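Local coordinates for epidermin biosynthesis protein EpiD (Staphylococcus aureus, PDB 3QJG) that probably catalyses the FMN-dependent oxidative decarboxylation of the C-terminal cysteine of the epidermin precursor peptide, a step in making this lantibiotic, at residues 78-83 and 103-108; 88-93 and 134-139. All coordinates share one frame; numbering follows the deposited sequence. Where two conformers were deposited one is given.

Both interactions are buried, with centres about 12 Å apart, and neither has a hydrogen bond between its two segments. Interaction 1 lays helix 101-107 against strand 79-85 nearer the middle of the chain; interaction 2 joins two helices, 87-94 and 127-138, further out. They share a core, since Ile82 and Leu103 of interaction 1 both pack on Ile93 of interaction 2. The hydrophobic chemistry is alike, though interaction 1 includes a cysteine sulfur and interaction 2 uses aliphatic branches and a backbone carbonyl. Each also reaches a different FMN: residues 103-108 meet the ribityl chain of one, residues 88-93 the phosphate of another.

Interaction 1: 78-83 and 103-108. With FMN (flavin mononucleotide), chain P.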
# COMPACT_ATOMS: atom_id res chain seq x y z
N ASP A 78 -3.46 -24.87 33.74
CA ASP A 78 -3.48 -26.16 34.35
C ASP A 78 -3.80 -27.18 33.30
O ASP A 78 -3.31 -28.28 33.35
CB ASP A 78 -4.53 -26.16 35.42
CG ASP A 78 -4.28 -25.10 36.45
OD1 ASP A 78 -3.41 -25.33 37.31
OD2 ASP A 78 -4.86 -24.02 36.35
N LYS A 79 -4.65 -26.81 32.33
CA LYS A 79 -5.05 -27.77 31.29
C LYS A 79 -4.88 -27.07 29.98
O LYS A 79 -5.18 -25.89 29.89
CB LYS A 79 -6.52 -28.23 31.45
CG LYS A 79 -6.81 -28.91 32.78
CD LYS A 79 -5.97 -30.17 32.97
CE LYS A 79 -6.28 -30.91 34.30
NZ LYS A 79 -5.55 -32.20 34.34
N ILE A 80 -4.34 -27.80 29.01
CA ILE A 80 -4.27 -27.34 27.67
C ILE A 80 -4.91 -28.38 26.81
O ILE A 80 -4.57 -29.62 26.91
CB ILE A 80 -2.78 -27.13 27.20
CG1 ILE A 80 -2.13 -26.14 28.18
CG2 ILE A 80 -2.76 -26.68 25.75
CD1 ILE A 80 -0.69 -25.79 27.97
N ILE A 81 -5.83 -27.91 25.96
CA ILE A 81 -6.57 -28.78 25.06
C ILE A 81 -6.41 -28.37 23.60
O ILE A 81 -6.43 -27.20 23.26
CB ILE A 81 -8.06 -28.90 25.43
CG1 ILE A 81 -8.91 -27.67 25.09
CG2 ILE A 81 -8.27 -29.16 26.98
CD1 ILE A 81 -10.39 -27.98 25.37
N ILE A 82 -6.25 -29.35 22.71
CA ILE A 82 -6.34 -29.02 21.31
C ILE A 82 -7.73 -29.44 20.78
O ILE A 82 -8.08 -30.64 20.71
CB ILE A 82 -5.20 -29.64 20.51
CG1 ILE A 82 -3.87 -29.47 21.24
CG2 ILE A 82 -5.14 -29.00 19.14
CD1 ILE A 82 -2.71 -30.07 20.54
N LEU A 83 -8.55 -28.45 20.43
CA LEU A 83 -9.94 -28.70 20.03
C LEU A 83 -10.44 -27.63 19.06
O LEU A 83 -10.50 -26.44 19.43
CB LEU A 83 -10.86 -28.74 21.27
CG LEU A 83 -12.24 -29.33 20.97
CD1 LEU A 83 -12.95 -29.85 22.21
CD2 LEU A 83 -13.11 -28.35 20.20
N LEU A 103 1.91 -24.58 18.72
CA LEU A 103 2.63 -25.83 18.74
C LEU A 103 3.76 -25.86 19.76
O LEU A 103 4.06 -26.91 20.35
CB LEU A 103 3.20 -26.16 17.38
CG LEU A 103 2.29 -26.46 16.19
CD1 LEU A 103 3.12 -26.59 14.89
CD2 LEU A 103 1.54 -27.72 16.46
N THR A 104 4.43 -24.72 19.90
CA THR A 104 5.47 -24.53 20.90
C THR A 104 4.95 -24.62 22.36
O THR A 104 5.62 -25.18 23.25
CB THR A 104 6.17 -23.14 20.71
OG1 THR A 104 6.65 -23.06 19.37
CG2 THR A 104 7.27 -22.91 21.70
N ILE A 105 3.80 -24.01 22.60
CA ILE A 105 3.08 -24.18 23.83
C ILE A 105 2.81 -25.65 24.15
O ILE A 105 3.11 -26.06 25.27
CB ILE A 105 1.78 -23.39 23.86
CG1 ILE A 105 2.08 -21.90 23.79
CG2 ILE A 105 1.04 -23.60 25.20
CD1 ILE A 105 0.84 -21.01 23.45
N CYS A 106 2.38 -26.45 23.17
CA CYS A 106 2.02 -27.85 23.42
C CYS A 106 3.28 -28.73 23.65
O CYS A 106 3.31 -29.66 24.49
CB CYS A 106 1.09 -28.40 22.31
SG CYS A 106 -0.51 -27.51 22.21
N HIS A 107 4.33 -28.42 22.91
CA HIS A 107 5.64 -29.03 23.11
C HIS A 107 6.18 -28.87 24.54
O HIS A 107 6.83 -29.74 25.07
CB HIS A 107 6.61 -28.40 22.13
CG HIS A 107 7.93 -29.07 22.08
ND1 HIS A 107 8.08 -30.35 21.58
CD2 HIS A 107 9.16 -28.67 22.48
CE1 HIS A 107 9.35 -30.69 21.65
NE2 HIS A 107 10.03 -29.68 22.18
N THR A 108 5.87 -27.77 25.19
CA THR A 108 6.39 -27.44 26.48
C THR A 108 5.57 -28.08 27.64
O THR A 108 5.94 -27.98 28.82
CB THR A 108 6.40 -25.90 26.58
OG1 THR A 108 7.12 -25.36 25.45
CG2 THR A 108 7.06 -25.41 27.90
N1 FMN P . 12.45 -21.78 21.47
C2 FMN P . 13.51 -22.60 21.77
O2 FMN P . 13.60 -23.81 21.37
N3 FMN P . 14.53 -22.03 22.49
C4 FMN P . 14.49 -20.74 22.96
O4 FMN P . 15.44 -20.35 23.65
C4A FMN P . 13.40 -19.94 22.66
N5 FMN P . 13.28 -18.62 23.12
C5A FMN P . 12.20 -17.83 22.76
C6 FMN P . 12.08 -16.51 23.19
C7 FMN P . 10.98 -15.71 22.82
C7M FMN P . 10.85 -14.27 23.29
C8 FMN P . 9.99 -16.28 22.02
C8M FMN P . 8.78 -15.50 21.56
C9 FMN P . 10.10 -17.60 21.59
C9A FMN P . 11.20 -18.38 21.96
N10 FMN P . 11.29 -19.70 21.55
C10 FMN P . 12.39 -20.47 21.88
C1' FMN P . 10.25 -20.31 20.71
C2' FMN P . 10.69 -20.43 19.26
O2' FMN P . 11.04 -19.21 18.65
C3' FMN P . 9.53 -21.01 18.49
O3' FMN P . 9.27 -22.36 18.84
C4' FMN P . 9.79 -20.89 16.96
O4' FMN P . 8.77 -21.53 16.28
C5' FMN P . 11.07 -21.51 16.57
O5' FMN P . 11.19 -21.45 15.17
P FMN P . 12.60 -21.72 14.45
O1P FMN P . 12.36 -21.99 12.92
O2P FMN P . 13.19 -22.84 15.16
O3P FMN P . 13.53 -20.58 14.73
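Ile80 and Ile82, two residues apart on strand 79-82, point the same way, into the side of helix 103-107 that carries Ile105 and Cys106. From its CB, itself not in touch with the helix, Ile80 splits into two arms. The short one, Ile80 CG2, faces Cys106 SG at a loose 4.3 Å. The long one runs through CG1, which sits beside the backbone N and touches no helix atom, to CD1; the extended end (chi2 179°) carries Ile80 CD1 to 3.9 Å from Ile105 CG2, where the two isoleucines cross at about a right angle. Ile82 approaches Cys106 SG with its long arm, CG1 at 4.0 Å and CD1 at 3.8 Å. Cysteine suits this spot because its single polarizable sulfur is compact and can lie against both isoleucines. The strand and helix belong to a right-handed beta-alpha-beta crossover of a Rossmann-like flavoprotein fold: strand 79-85 pairs in parallel with strand 113-120, and helices 87-94 and 101-107 lie on the connection. Beta-branched residues favour the extended backbone and fill the interior. On another side of the helix, Thr104 OG1 accepts a hydrogen bond of 2.8 Å from O3' of an FMN and is also bonded to Asn100 O. That flavin is held largely by a second subunit, including its Ser40 and Thr86.

Interaction 2: 88-93 and 134-139; sequences NTINKI and RLLKDY. With FMN (flavin mononucleotide), chain M.
Leu136 keeps CG beside its backbone N (chi1 -76°), which sends its two methyl groups across to Ile90 and Ile93 on helix 88-93. Those isoleucines, one helical turn apart, each have CG2 anti to the backbone N, beside the carbonyl carbon, and it is this branch that touches the leucine. Leu136 CD1 meets Ile90 CG2 at 3.9 Å and also lies 3.7 Å from Ile90 O, an aliphatic contact on a carbonyl. On the other branch, Leu136 CD2 reaches Ile93 CG2 at 3.7 Å, the side chains crossing at about a right angle. A forked leucine suits the place, since one residue can touch two successive turns, while isoleucine offers a methyl close to its backbone.

The flavin side of helix 88-93 is polar. Asn88 ND2 donates to O2P of an FMN at 2.8 Å in a nearly straight bond (172°), and Thr89 OG1 donates to the same oxygen, also at 2.8 Å. Two donors thus grip O2P near the N-terminal end of the helix, where the helix dipole would be expected to favour a phosphate. The amide of Asn88 is fixed at its other end too, because OD1 accepts from Cys98 N of a third subunit, a subunit that also bonds to this FMN through Cys98 O. Lys92 forms salt bridges with Asp99 of its own chain and Asp99 of that third subunit.

Around the aliphatic contact, strand 113-120 offers Ile115 to both Ile90 and Leu136, helix 101-107 brings Leu103 and Cys106 against Ile93, and strand 79-85 adds Ala85 beside Ile90.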
# COMPACT_ATOMS: atom_id res chain seq x y z
N ASN A 88 -2.56 -32.54 11.00
CA ASN A 88 -1.26 -31.87 10.93
C ASN A 88 -0.71 -31.53 12.26
O ASN A 88 0.48 -31.77 12.48
CB ASN A 88 -1.37 -30.58 10.07
CG ASN A 88 -0.19 -29.68 10.18
OD1 ASN A 88 0.84 -29.97 9.62
ND2 ASN A 88 -0.37 -28.46 10.82
N THR A 89 -1.52 -30.82 13.10
CA THR A 89 -1.08 -30.49 14.40
C THR A 89 -0.71 -31.75 15.24
O THR A 89 0.34 -31.77 15.87
CB THR A 89 -2.07 -29.56 15.09
OG1 THR A 89 -2.03 -28.26 14.47
CG2 THR A 89 -1.80 -29.45 16.58
N ILE A 90 -1.50 -32.82 15.19
CA ILE A 90 -1.20 -34.03 15.99
C ILE A 90 0.20 -34.60 15.58
O ILE A 90 1.07 -34.93 16.43
CB ILE A 90 -2.37 -35.05 15.86
CG1 ILE A 90 -3.54 -34.61 16.72
CG2 ILE A 90 -1.97 -36.54 16.19
CD1 ILE A 90 -4.86 -35.26 16.38
N ASN A 91 0.41 -34.64 14.27
CA ASN A 91 1.60 -35.23 13.71
C ASN A 91 2.86 -34.30 13.90
O ASN A 91 4.01 -34.78 14.06
CB ASN A 91 1.39 -35.57 12.25
CG ASN A 91 0.37 -36.63 12.05
OD1 ASN A 91 0.31 -37.61 12.80
ND2 ASN A 91 -0.49 -36.44 11.05
N LYS A 92 2.64 -33.01 13.86
CA LYS A 92 3.70 -32.07 14.20
C LYS A 92 4.07 -32.25 15.70
O LYS A 92 5.26 -32.33 16.06
CB LYS A 92 3.33 -30.63 13.90
CG LYS A 92 3.27 -30.21 12.42
CD LYS A 92 3.91 -28.91 12.15
CE LYS A 92 3.69 -28.23 10.82
NZ LYS A 92 3.68 -26.70 11.05
N ILE A 93 3.05 -32.25 16.58
CA ILE A 93 3.30 -32.50 17.99
C ILE A 93 3.98 -33.86 18.25
O ILE A 93 4.93 -33.90 19.00
CB ILE A 93 2.09 -32.39 18.85
CG1 ILE A 93 1.51 -30.95 18.78
CG2 ILE A 93 2.49 -32.66 20.28
CD1 ILE A 93 0.13 -30.86 19.28
N ARG A 134 -0.39 -43.12 19.04
CA ARG A 134 0.14 -44.12 19.97
C ARG A 134 1.35 -43.64 20.76
O ARG A 134 1.44 -43.89 21.97
CB ARG A 134 0.57 -45.40 19.22
CG ARG A 134 -0.55 -46.17 18.55
CD ARG A 134 -0.04 -47.56 18.11
NE ARG A 134 0.58 -47.57 16.77
CZ ARG A 134 -0.05 -47.89 15.63
NH1 ARG A 134 -1.34 -48.23 15.61
NH2 ARG A 134 0.63 -47.86 14.50
N LEU A 135 2.29 -42.98 20.05
CA LEU A 135 3.43 -42.28 20.66
C LEU A 135 3.00 -41.14 21.59
O LEU A 135 3.52 -40.94 22.69
CB LEU A 135 4.25 -41.65 19.55
CG LEU A 135 5.65 -42.10 19.18
CD1 LEU A 135 5.79 -43.60 18.84
CD2 LEU A 135 6.18 -41.15 18.02
N LEU A 136 2.07 -40.35 21.15
CA LEU A 136 1.59 -39.28 22.04
C LEU A 136 1.07 -39.90 23.36
O LEU A 136 1.42 -39.42 24.48
CB LEU A 136 0.59 -38.41 21.32
CG LEU A 136 1.17 -37.41 20.30
CD1 LEU A 136 -0.01 -36.70 19.53
CD2 LEU A 136 2.08 -36.30 20.96
N LYS A 137 0.33 -41.00 23.26
CA LYS A 137 -0.14 -41.75 24.46
C LYS A 137 1.02 -42.24 25.26
O LYS A 137 1.09 -41.99 26.45
CB LYS A 137 -1.05 -42.94 24.11
CG LYS A 137 -2.33 -42.55 23.40
CD LYS A 137 -3.17 -43.72 22.94
CE LYS A 137 -4.52 -43.23 22.44
NZ LYS A 137 -5.22 -44.32 21.69
N ASP A 138 1.98 -42.93 24.61
CA ASP A 138 3.23 -43.31 25.29
C ASP A 138 3.86 -42.15 26.13
O ASP A 138 4.38 -42.36 27.20
CB ASP A 138 4.28 -43.82 24.30
CG ASP A 138 3.93 -45.14 23.66
OD1 ASP A 138 2.89 -45.76 23.95
OD2 ASP A 138 4.73 -45.58 22.81
N TYR A 139 3.83 -40.93 25.63
CA TYR A 139 4.50 -39.84 26.28
C TYR A 139 3.61 -39.07 27.19
O TYR A 139 3.98 -37.99 27.66
CB TYR A 139 5.00 -38.84 25.26
CG TYR A 139 5.87 -39.38 24.17
CD1 TYR A 139 6.87 -40.29 24.40
CD2 TYR A 139 5.74 -38.86 22.90
CE1 TYR A 139 7.67 -40.73 23.34
CE2 TYR A 139 6.52 -39.26 21.87
CZ TYR A 139 7.48 -40.17 22.09
OH TYR A 139 8.20 -40.48 21.00
N1 FMN M . -7.80 -30.81 8.54
C2 FMN M . -8.04 -31.64 9.61
O2 FMN M . -7.14 -32.35 10.04
N3 FMN M . -9.28 -31.72 10.15
C4 FMN M . -10.31 -30.98 9.66
O4 FMN M . -11.38 -31.13 10.21
C4A FMN M . -10.11 -30.13 8.58
N5 FMN M . -11.12 -29.34 8.06
C5A FMN M . -10.85 -28.48 7.04
C6 FMN M . -11.88 -27.74 6.49
C7 FMN M . -11.61 -26.86 5.45
C7M FMN M . -12.68 -26.00 4.84
C8 FMN M . -10.30 -26.77 4.96
C8M FMN M . -9.95 -25.88 3.79
C9 FMN M . -9.29 -27.55 5.47
C9A FMN M . -9.55 -28.42 6.52
N10 FMN M . -8.53 -29.22 7.02
C10 FMN M . -8.82 -30.05 8.05
C1' FMN M . -7.11 -29.20 6.52
C2' FMN M . -6.21 -28.42 7.47
O2' FMN M . -6.78 -27.12 7.74
C3' FMN M . -4.86 -28.39 6.84
O3' FMN M . -4.29 -29.72 6.76
C4' FMN M . -3.92 -27.45 7.60
O4' FMN M . -2.61 -27.54 7.07
C5' FMN M . -3.78 -27.80 9.04
O5' FMN M . -3.07 -26.72 9.63
P FMN M . -3.03 -26.52 11.22
O1P FMN M . -1.82 -25.69 11.52
O2P FMN M . -2.95 -27.86 11.87
O3P FMN M . -4.10 -25.70 11.82